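Local coordinates for uncharacterized protein (Corynebacterium glutamicum, PDB 2NSF), which catalyses the mycothiol-dependent isomerization of maleylpyruvate and binds a zinc ion in its helical N-terminal domain, at residues Leu38-Ser41 with His42-Gln46; Glu62-Thr65 with Arg66-Ile70; Asn82-His85 with Trp86-Gly90; Thr111-Pro114 with Asp115-Arg118. One frame throughout, in Å; residues are numbered along the deposited sequence.

Interaction 1. Residues Leu38-Ser41 with His42-Gln46; sequences LGTS and HYSRQ
Ser41 lies beneath the folded-back side chain of Arg45, one turn further along the same helix. The carbonyl O of Ser41 accepts the backbone N-H of Arg45 at 3.0 Å, and Arg45 CG lies 3.4 Å from that O, a van der Waals contact. A bend at chi3 (-69°) then returns the guanidinium over the carbonyl, with NH1 of Arg45 3.7 Å from Ser41 O. The oxygen stands above the guanidinium plane near its rim, and CA of His42 meets the same face.

This is the i to i+4 ladder of the alpha-helix 29-49, which packs on helix 156-171 in the zinc-binding helical domain. His42 has CG anti to the backbone N (chi1 174°), which carries its imidazole away from the preceding turn to stack on Trp166. Its CB remains behind, 3.4 Å from both Leu38 O and Gly39 O.

Thr40 joins the next turn through its carbonyl O, bonded to Ser44 N at 2.8 Å. Ser44 OG approaches that oxygen too, at 3.0 Å, while hydrogen-bonding with His121 NE2. The hydroxyl of Thr40 turns the other way, bonding to Ala36 O.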
loop_
_atom_site.group_PDB
_atom_site.type_symbol
_atom_site.label_atom_id
_atom_site.label_comp_id
_atom_site.label_asym_id
_atom_site.label_seq_id
_atom_site.Cartn_x
_atom_site.Cartn_y
_atom_site.Cartn_z
ATOM N N LEU A 38 13.211 3.445 0.191
ATOM C CA LEU A 38 13.007 4.686 -0.555
ATOM C C LEU A 38 11.594 5.216 -0.334
ATOM O O LEU A 38 11.388 6.421 -0.155
ATOM C CB LEU A 38 13.238 4.451 -2.051
ATOM C CG LEU A 38 14.702 4.376 -2.495
ATOM C CD1 LEU A 38 14.778 3.925 -3.943
ATOM C CD2 LEU A 38 15.360 5.743 -2.318
ATOM N N GLY A 39 10.622 4.311 -0.360
ATOM C CA GLY A 39 9.241 4.705 -0.153
ATOM C C GLY A 39 9.018 5.247 1.244
ATOM O O GLY A 39 8.239 6.180 1.445
ATOM N N THR A 40 9.703 4.657 2.216
ATOM C CA THR A 40 9.569 5.092 3.600
ATOM C C THR A 40 10.155 6.492 3.755
ATOM O O THR A 40 9.558 7.344 4.408
ATOM C CB THR A 40 10.279 4.124 4.564
ATOM O OG1 THR A 40 9.737 2.805 4.402
ATOM C CG2 THR A 40 10.073 4.571 6.008
ATOM N N SER A 41 11.306 6.741 3.136
ATOM C CA SER A 41 11.920 8.066 3.223
ATOM C C SER A 41 11.031 9.095 2.534
ATOM O O SER A 41 10.932 10.235 2.981
ATOM C CB SER A 41 13.309 8.065 2.583
ATOM O OG SER A 41 14.203 7.232 3.300
ATOM N N HIS A 42 10.392 8.678 1.442
ATOM C CA HIS A 42 9.485 9.533 0.678
ATOM C C HIS A 42 8.289 9.889 1.557
ATOM O O HIS A 42 7.884 11.052 1.646
ATOM C CB HIS A 42 9.034 8.783 -0.583
ATOM C CG HIS A 42 7.986 9.492 -1.382
ATOM N ND1 HIS A 42 8.199 10.717 -1.980
ATOM C CD2 HIS A 42 6.726 9.125 -1.720
ATOM C CE1 HIS A 42 7.118 11.072 -2.650
ATOM N NE2 HIS A 42 6.209 10.122 -2.509
ATOM N N TYR A 43 7.723 8.881 2.215
ATOM C CA TYR A 43 6.598 9.094 3.114
ATOM C C TYR A 43 7.021 10.028 4.261
ATOM O O TYR A 43 6.308 10.973 4.598
ATOM C CB TYR A 43 6.126 7.750 3.688
ATOM C CG TYR A 43 5.086 7.880 4.781
ATOM C CD1 TYR A 43 3.731 7.993 4.477
ATOM C CD2 TYR A 43 5.467 7.926 6.121
ATOM C CE1 TYR A 43 2.775 8.147 5.487
ATOM C CE2 TYR A 43 4.524 8.082 7.136
ATOM C CZ TYR A 43 3.185 8.190 6.810
ATOM O OH TYR A 43 2.247 8.340 7.804
ATOM N N SER A 44 8.183 9.760 4.847
ATOM C CA SER A 44 8.670 10.572 5.963
ATOM C C SER A 44 8.876 12.033 5.576
ATOM O O SER A 44 8.659 12.929 6.393
ATOM C CB SER A 44 9.960 9.974 6.531
ATOM O OG SER A 44 9.703 8.712 7.128
ATOM N N ARG A 45 9.294 12.285 4.340
ATOM C CA ARG A 45 9.468 13.667 3.896
ATOM C C ARG A 45 8.112 14.372 3.885
ATOM O O ARG A 45 8.012 15.553 4.221
ATOM C CB ARG A 45 10.095 13.729 2.494
ATOM C CG ARG A 45 11.607 13.560 2.487
ATOM C CD ARG A 45 12.204 13.914 1.132
ATOM N NE ARG A 45 11.845 12.954 0.097
ATOM C CZ ARG A 45 12.486 11.809 -0.116
ATOM N NH1 ARG A 45 13.527 11.480 0.636
ATOM N NH2 ARG A 45 12.090 11.001 -1.088
ATOM N N GLN A 46 7.064 13.649 3.503
ATOM C CA GLN A 46 5.727 14.231 3.467
ATOM C C GLN A 46 5.216 14.501 4.878
ATOM O O GLN A 46 4.561 15.509 5.124
ATOM C CB GLN A 46 4.756 13.305 2.728
ATOM C CG GLN A 46 5.194 12.983 1.309
ATOM C CD GLN A 46 5.517 14.228 0.505
ATOM O OE1 GLN A 46 6.620 14.370 -0.026
ATOM N NE2 GLN A 46 4.558 15.134 0.406
#

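Interaction 2. Residues Glu62-Thr65 with Arg66-Ile70; sequences EGWT and RSHLI
His68 is pressed against Trp64 on one side and tied to Thr65 at its ring edge. CB of His68 sits over the face of the indole five-membered ring, 3.6 Å from its centroid and 19° off the normal, a CH-pi contact with Trp64 CG as the nearest atom at 3.5 Å. The imidazole itself contributes less: its plane is tilted only 16° from that of the five-membered ring, but the two are slid apart, with centroids of Trp64 and His68 5.0 Å distant.

At the edge of the His68 ring, ND1 hydrogen-bonds with Thr65 OG1 at 2.8 Å, a link consistent with the observed turn of the imidazole. A Thr65 chi1 of 61° sets OG1 between its own N and carbonyl carbon, facing the first helical turn.

Thr65 is the N-cap of helix 66-89, and Trp64 with Leu69 forms a hydrophobic staple across it. The staple is the looser part: Trp64 CZ3 and Leu69 CD1 are 4.1 Å apart, although CE3 of the indole also comes near Leu69 CA. Thr65 O accepts Leu69 N at 3.3 Å and, weakly, His68 N. Beyond Trp64 the chain opens to solvent at Gly63 and Glu62. Inward, by contrast, the indole meets the ring of His72, a zinc ligand, and Leu69 touches His168, another; Arg66 reaches Glu57 and Leu172 O.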
loop_
_atom_site.group_PDB
_atom_site.type_symbol
_atom_site.label_atom_id
_atom_site.label_comp_id
_atom_site.label_asym_id
_atom_site.label_seq_id
_atom_site.Cartn_x
_atom_site.Cartn_y
_atom_site.Cartn_z
ATOM N N GLU A 62 -11.226 9.456 3.410
ATOM C CA GLU A 62 -12.482 9.738 4.093
ATOM C C GLU A 62 -12.606 9.031 5.441
ATOM O O GLU A 62 -12.366 7.828 5.549
ATOM C CB GLU A 62 -13.648 9.342 3.186
ATOM C CG GLU A 62 -14.980 9.948 3.584
ATOM C CD GLU A 62 -16.097 9.547 2.643
ATOM O OE1 GLU A 62 -16.382 8.334 2.547
ATOM O OE2 GLU A 62 -16.685 10.441 1.996
ATOM N N GLY A 63 -12.979 9.788 6.469
ATOM C CA GLY A 63 -13.142 9.218 7.794
ATOM C C GLY A 63 -11.878 9.171 8.634
ATOM O O GLY A 63 -11.924 8.824 9.813
ATOM N N TRP A 64 -10.747 9.524 8.030
ATOM C CA TRP A 64 -9.472 9.507 8.737
ATOM C C TRP A 64 -8.786 10.860 8.760
ATOM O O TRP A 64 -8.575 11.479 7.722
ATOM C CB TRP A 64 -8.516 8.502 8.090
ATOM C CG TRP A 64 -8.563 7.120 8.668
ATOM C CD1 TRP A 64 -9.518 6.606 9.500
ATOM C CD2 TRP A 64 -7.625 6.062 8.426
ATOM N NE1 TRP A 64 -9.232 5.292 9.789
ATOM C CE2 TRP A 64 -8.081 4.934 9.146
ATOM C CE3 TRP A 64 -6.450 5.961 7.674
ATOM C CZ2 TRP A 64 -7.396 3.714 9.129
ATOM C CZ3 TRP A 64 -5.770 4.748 7.659
ATOM C CH2 TRP A 64 -6.247 3.641 8.384
ATOM N N THR A 65 -8.443 11.320 9.955
ATOM C CA THR A 65 -7.724 12.574 10.073
ATOM C C THR A 65 -6.296 12.152 9.772
ATOM O O THR A 65 -6.022 10.958 9.636
ATOM C CB THR A 65 -7.812 13.144 11.503
ATOM O OG1 THR A 65 -7.217 12.220 12.426
ATOM C CG2 THR A 65 -9.265 13.373 11.889
ATOM N N ARG A 66 -5.381 13.103 9.654
ATOM C CA ARG A 66 -4.004 12.726 9.385
ATOM C C ARG A 66 -3.477 11.846 10.517
ATOM O O ARG A 66 -2.720 10.908 10.280
ATOM C CB ARG A 66 -3.126 13.967 9.228
ATOM C CG ARG A 66 -3.357 14.746 7.940
ATOM C CD ARG A 66 -2.212 15.732 7.747
ATOM N NE ARG A 66 -2.235 16.407 6.454
ATOM C CZ ARG A 66 -3.063 17.396 6.135
ATOM N NH1 ARG A 66 -3.951 17.837 7.016
ATOM N NH2 ARG A 66 -2.986 17.957 4.936
ATOM N N SER A 67 -3.893 12.142 11.746
ATOM C CA SER A 67 -3.459 11.363 12.902
ATOM C C SER A 67 -3.808 9.884 12.744
ATOM O O SER A 67 -3.005 9.020 13.087
ATOM C CB SER A 67 -4.092 11.903 14.187
ATOM O OG SER A 67 -3.527 13.158 14.540
ATOM N N HIS A 68 -5.006 9.598 12.239
ATOM C CA HIS A 68 -5.426 8.213 12.036
ATOM C C HIS A 68 -4.493 7.540 11.030
ATOM O O HIS A 68 -4.036 6.416 11.241
ATOM C CB HIS A 68 -6.858 8.135 11.494
ATOM C CG HIS A 68 -7.921 8.443 12.505
ATOM N ND1 HIS A 68 -8.338 9.726 12.781
ATOM C CD2 HIS A 68 -8.677 7.628 13.278
ATOM C CE1 HIS A 68 -9.308 9.688 13.679
ATOM N NE2 HIS A 68 -9.533 8.427 13.996
ATOM N N LEU A 69 -4.220 8.236 9.932
ATOM C CA LEU A 69 -3.349 7.705 8.886
ATOM C C LEU A 69 -1.927 7.483 9.383
ATOM O O LEU A 69 -1.320 6.439 9.136
ATOM C CB LEU A 69 -3.337 8.656 7.684
ATOM C CG LEU A 69 -2.380 8.299 6.544
ATOM C CD1 LEU A 69 -2.781 6.959 5.937
ATOM C CD2 LEU A 69 -2.398 9.395 5.493
ATOM N N ILE A 70 -1.387 8.471 10.086
ATOM C CA ILE A 70 -0.033 8.377 10.611
ATOM C C ILE A 70 0.086 7.211 11.587
ATOM O O ILE A 70 1.080 6.481 11.575
ATOM C CB ILE A 70 0.366 9.715 11.286
ATOM C CG1 ILE A 70 0.442 10.807 10.212
ATOM C CG2 ILE A 70 1.704 9.582 12.003
ATOM C CD1 ILE A 70 0.396 12.232 10.757
#

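Interaction 3. Residues Asn82-His85 with Trp86-Gly90; sequences NLMH and WANTG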
loop_
_atom_site.group_PDB
_atom_site.type_symbol
_atom_site.label_atom_id
_atom_site.label_comp_id
_atom_site.label_asym_id
_atom_site.label_seq_id
_atom_site.Cartn_x
_atom_site.Cartn_y
_atom_site.Cartn_z
ATOM N N ASN A 82 5.831 -8.527 13.111
ATOM C CA ASN A 82 5.320 -9.794 13.623
ATOM C C ASN A 82 5.551 -10.911 12.616
ATOM O O ASN A 82 5.998 -12.002 12.982
ATOM C CB ASN A 82 3.827 -9.694 13.949
ATOM C CG ASN A 82 3.557 -8.860 15.185
ATOM O OD1 ASN A 82 4.426 -8.717 16.051
ATOM N ND2 ASN A 82 2.349 -8.320 15.285
ATOM N N LEU A 83 5.258 -10.640 11.348
ATOM C CA LEU A 83 5.450 -11.647 10.311
ATOM C C LEU A 83 6.922 -12.010 10.171
ATOM O O LEU A 83 7.259 -13.170 9.932
ATOM C CB LEU A 83 4.903 -11.154 8.966
ATOM C CG LEU A 83 3.395 -10.885 8.898
ATOM C CD1 LEU A 83 3.009 -10.533 7.463
ATOM C CD2 LEU A 83 2.618 -12.112 9.364
ATOM N N MET A 84 7.809 -11.030 10.321
ATOM C CA MET A 84 9.231 -11.315 10.212
ATOM C C MET A 84 9.708 -12.138 11.409
ATOM O O MET A 84 10.612 -12.963 11.275
ATOM C CB MET A 84 10.047 -10.023 10.097
ATOM C CG MET A 84 9.796 -9.239 8.809
ATOM S SD MET A 84 9.705 -10.282 7.325
ATOM C CE MET A 84 11.284 -11.103 7.356
ATOM N N HIS A 85 9.101 -11.920 12.574
ATOM C CA HIS A 85 9.473 -12.685 13.765
ATOM C C HIS A 85 9.010 -14.124 13.565
ATOM O O HIS A 85 9.720 -15.074 13.883
ATOM C CB HIS A 85 8.823 -12.091 15.017
ATOM C CG HIS A 85 9.088 -12.880 16.263
ATOM N ND1 HIS A 85 8.247 -13.878 16.708
ATOM C CD2 HIS A 85 10.121 -12.845 17.139
ATOM C CE1 HIS A 85 8.749 -14.421 17.803
ATOM N NE2 HIS A 85 9.888 -13.814 18.084
ATOM N N TRP A 86 7.803 -14.266 13.030
ATOM C CA TRP A 86 7.217 -15.569 12.738
ATOM C C TRP A 86 8.165 -16.291 11.778
ATOM O O TRP A 86 8.492 -17.466 11.963
ATOM C CB TRP A 86 5.847 -15.345 12.085
ATOM C CG TRP A 86 5.097 -16.567 11.607
ATOM C CD1 TRP A 86 5.555 -17.858 11.533
ATOM C CD2 TRP A 86 3.760 -16.589 11.096
ATOM N NE1 TRP A 86 4.582 -18.675 11.005
ATOM C CE2 TRP A 86 3.471 -17.921 10.728
ATOM C CE3 TRP A 86 2.775 -15.608 10.912
ATOM C CZ2 TRP A 86 2.237 -18.299 10.187
ATOM C CZ3 TRP A 86 1.550 -15.981 10.376
ATOM C CH2 TRP A 86 1.293 -17.317 10.020
ATOM N N ALA A 87 8.621 -15.566 10.763
ATOM C CA ALA A 87 9.518 -16.122 9.761
ATOM C C ALA A 87 10.865 -16.571 10.324
ATOM O O ALA A 87 11.347 -17.656 9.998
ATOM C CB ALA A 87 9.742 -15.106 8.649
ATOM N N ASN A 88 11.470 -15.739 11.166
ATOM C CA ASN A 88 12.771 -16.056 11.741
ATOM C C ASN A 88 12.762 -17.060 12.891
ATOM O O ASN A 88 13.770 -17.724 13.137
ATOM C CB ASN A 88 13.476 -14.775 12.200
ATOM C CG ASN A 88 13.920 -13.903 11.041
ATOM O OD1 ASN A 88 13.254 -12.930 10.687
ATOM N ND2 ASN A 88 15.048 -14.253 10.441
ATOM N N THR A 89 11.639 -17.179 13.592
ATOM C CA THR A 89 11.561 -18.107 14.718
ATOM C C THR A 89 10.743 -19.350 14.393
ATOM O O THR A 89 10.851 -20.372 15.076
ATOM C CB THR A 89 10.925 -17.437 15.956
ATOM O OG1 THR A 89 9.526 -17.235 15.724
ATOM C CG2 THR A 89 11.588 -16.097 16.238
ATOM N N GLY A 90 9.928 -19.257 13.349
ATOM C CA GLY A 90 9.088 -20.375 12.962
ATOM C C GLY A 90 7.841 -20.438 13.824
ATOM O O GLY A 90 7.016 -21.338 13.679
#
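Asn82 O and Trp86 N open a run of i to i+4 backbone bonds, followed by Leu83 O with Ala87 N, Met84 O with Asn88 N and His85 O with Thr89 N. They form the last turns of the alpha-helix 66-89, which stops at Gly90, a C-terminal glycine whose phi of 81° leaves the helical region. Gly90 N still bonds back to Trp86 O at 2.7 Å.

The side chains divide between a flank turned to the protein and a solvent-facing one. On the inner flank, Leu83 directs CD2 obliquely at the benzene part of Trp86, 3.8 Å from CE3. Both residues also lie on Val144 of strand 143-145, and the indole meets the ring of His142. Met84 CE stands 4.5 Å from Ala87 CB, a looser contact, and the side chain also packs on Thr157.

On the exposed flank, Thr89 folds over His85. The Thr89 methyl CG2 lies over one face of the imidazole, 3.6 Å from the ring centroid and 19° off its normal, in a CH-pi contact that is displaced toward NE2. With His85 CG anti to the backbone N, the ring lies alongside the next turn, where the methyl meets it.

Thr89 bonds twice to one acceptor of the preceding turn. Its N-H reaches His85 O at 2.9 Å, and its hydroxyl donates to the same atom while also hydrogen-bonding with Glu91 N. The two donors come from opposite faces of the carbonyl plane, Thr89 OG1 lying 2.8 Å from His85 O and 38° out of that plane.

Interaction 4. Residues Thr111-Pro114 with Asp115-Arg118; sequences TLNP and DALR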
loop_
_atom_site.group_PDB
_atom_site.type_symbol
_atom_site.label_atom_id
_atom_site.label_comp_id
_atom_site.label_asym_id
_atom_site.label_seq_id
_atom_site.Cartn_x
_atom_site.Cartn_y
_atom_site.Cartn_z
ATOM N N THR A 111 -5.439 9.662 18.870
ATOM C CA THR A 111 -5.649 10.648 19.929
ATOM C C THR A 111 -4.347 11.208 20.478
ATOM O O THR A 111 -4.348 12.244 21.144
ATOM C CB THR A 111 -6.422 10.051 21.128
ATOM O OG1 THR A 111 -5.583 9.120 21.819
ATOM C CG2 THR A 111 -7.684 9.345 20.656
ATOM N N LEU A 112 -3.239 10.525 20.205
ATOM C CA LEU A 112 -1.941 10.945 20.710
ATOM C C LEU A 112 -1.511 12.302 20.166
ATOM O O LEU A 112 -1.952 12.725 19.092
ATOM C CB LEU A 112 -0.876 9.894 20.372
ATOM C CG LEU A 112 -1.150 8.466 20.864
ATOM C CD1 LEU A 112 0.011 7.563 20.493
ATOM C CD2 LEU A 112 -1.365 8.474 22.371
ATOM N N ASN A 113 -0.659 12.991 20.921
ATOM C CA ASN A 113 -0.176 14.294 20.488
ATOM C C ASN A 113 0.742 14.088 19.287
ATOM O O ASN A 113 1.360 13.033 19.139
ATOM C CB ASN A 113 0.584 15.004 21.615
ATOM C CG ASN A 113 1.813 14.245 22.061
ATOM O OD1 ASN A 113 1.724 13.288 22.831
ATOM N ND2 ASN A 113 2.974 14.661 21.567
ATOM N N PRO A 114 0.836 15.094 18.411
ATOM C CA PRO A 114 1.668 15.049 17.206
ATOM C C PRO A 114 3.098 14.539 17.374
ATOM O O PRO A 114 3.533 13.672 16.619
ATOM C CB PRO A 114 1.605 16.486 16.703
ATOM C CG PRO A 114 0.201 16.866 17.037
ATOM C CD PRO A 114 0.062 16.347 18.457
ATOM N N ASP A 115 3.837 15.063 18.346
ATOM C CA ASP A 115 5.207 14.606 18.526
ATOM C C ASP A 115 5.286 13.138 18.934
ATOM O O ASP A 115 6.245 12.447 18.590
ATOM C CB ASP A 115 5.943 15.481 19.542
ATOM C CG ASP A 115 6.346 16.830 18.966
ATOM O OD1 ASP A 115 6.325 16.982 17.722
ATOM O OD2 ASP A 115 6.697 17.732 19.750
ATOM N N ALA A 116 4.282 12.663 19.663
ATOM C CA ALA A 116 4.260 11.266 20.087
ATOM C C ALA A 116 4.078 10.386 18.854
ATOM O O ALA A 116 4.675 9.314 18.749
ATOM C CB ALA A 116 3.125 11.031 21.069
ATOM N N LEU A 117 3.252 10.847 17.921
ATOM C CA LEU A 117 3.005 10.097 16.696
ATOM C C LEU A 117 4.228 10.111 15.787
ATOM O O LEU A 117 4.520 9.123 15.118
ATOM C CB LEU A 117 1.785 10.658 15.957
ATOM C CG LEU A 117 0.418 10.370 16.587
ATOM C CD1 LEU A 117 -0.692 10.982 15.752
ATOM C CD2 LEU A 117 0.220 8.860 16.693
ATOM N N ARG A 118 4.945 11.230 15.748
ATOM C CA ARG A 118 6.141 11.296 14.918
ATOM C C ARG A 118 7.174 10.329 15.483
ATOM O O ARG A 118 7.903 9.681 14.736
ATOM C CB ARG A 118 6.722 12.719 14.889
ATOM C CG ARG A 118 5.861 13.756 14.170
ATOM C CD ARG A 118 6.529 15.130 14.215
ATOM N NE ARG A 118 5.681 16.193 13.684
ATOM C CZ ARG A 118 5.505 16.449 12.390
ATOM N NH1 ARG A 118 6.125 15.719 11.470
ATOM N NH2 ARG A 118 4.704 17.437 12.019
#
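Leu112 and Leu117 meet across the start of helix 114-133 as a hydrophobic staple: Asn113 between them is the N-cap, Leu112 precedes it, and Leu117 lies four residues into the helix. The side chain of Leu117 traces the contact. Its CB rests 3.5 Å from Pro114 O, above the first turn. CG, one bond out, comes 3.8 Å from Asn113 O, so the leucine stem flanks the two carbonyls that begin the helical ladder.

There the chain forks. CD1 of Leu117 lies 4.0 Å from Leu112 O, while CD2 is the stapling branch, equally distant at 4.0 Å from CB and from CD1 of Leu112. A chi2 of -180° puts CD1 anti to CA and leaves CD2 on the side of Leu112. Beyond the two segments, Leu117 packs on Ser67 and Ile70 of helix 66-89 and on Phe55 of a loop.

Leu112 CB also faces Ala116 CB, a looser apolar contact. The backbone closes the cap: Asn113 O receives Leu117 N at 3.1 Å, nearly in line with the carbonyl bond, and Ala116 N more weakly. Asp115 points elsewhere and hydrogen-bonds with Asn52.

One residue further on, Arg118 extends away from the cap, its guanidinium bonded to Asn52 OD1, Val50 O and Leu47 O. Only the aliphatic stem stays close to the first turn, Arg118 CG lying 3.4 Å from Pro114 O, the oxygen that also takes the Arg118 N-H.

Overall arrangement
All four contacts are local to helices of the N-terminal domain; interactions 1, 2 and 3 are partly buried, interaction 4 a surface contact. Interactions 2 and 3 mark the start and end of helix 66-89, their centres about 29 Å apart: an N-cap with staple beside the zinc site, and a C-terminal turn ending at an exposed glycine. Interaction 4 repeats the staple with aliphatic side chains alone. Interaction 1 lies mid-helix, where backbone bonds prevail and the buried rings point away from their own helix into neighbouring ones. Interactions 1, 2 and 4 converge on Ile70: Tyr43 OH is 3.6 Å from Ile70 CA, and Leu117 CB is 4.1 Å from Ile70 CG2. Interaction 3 touches none of the others.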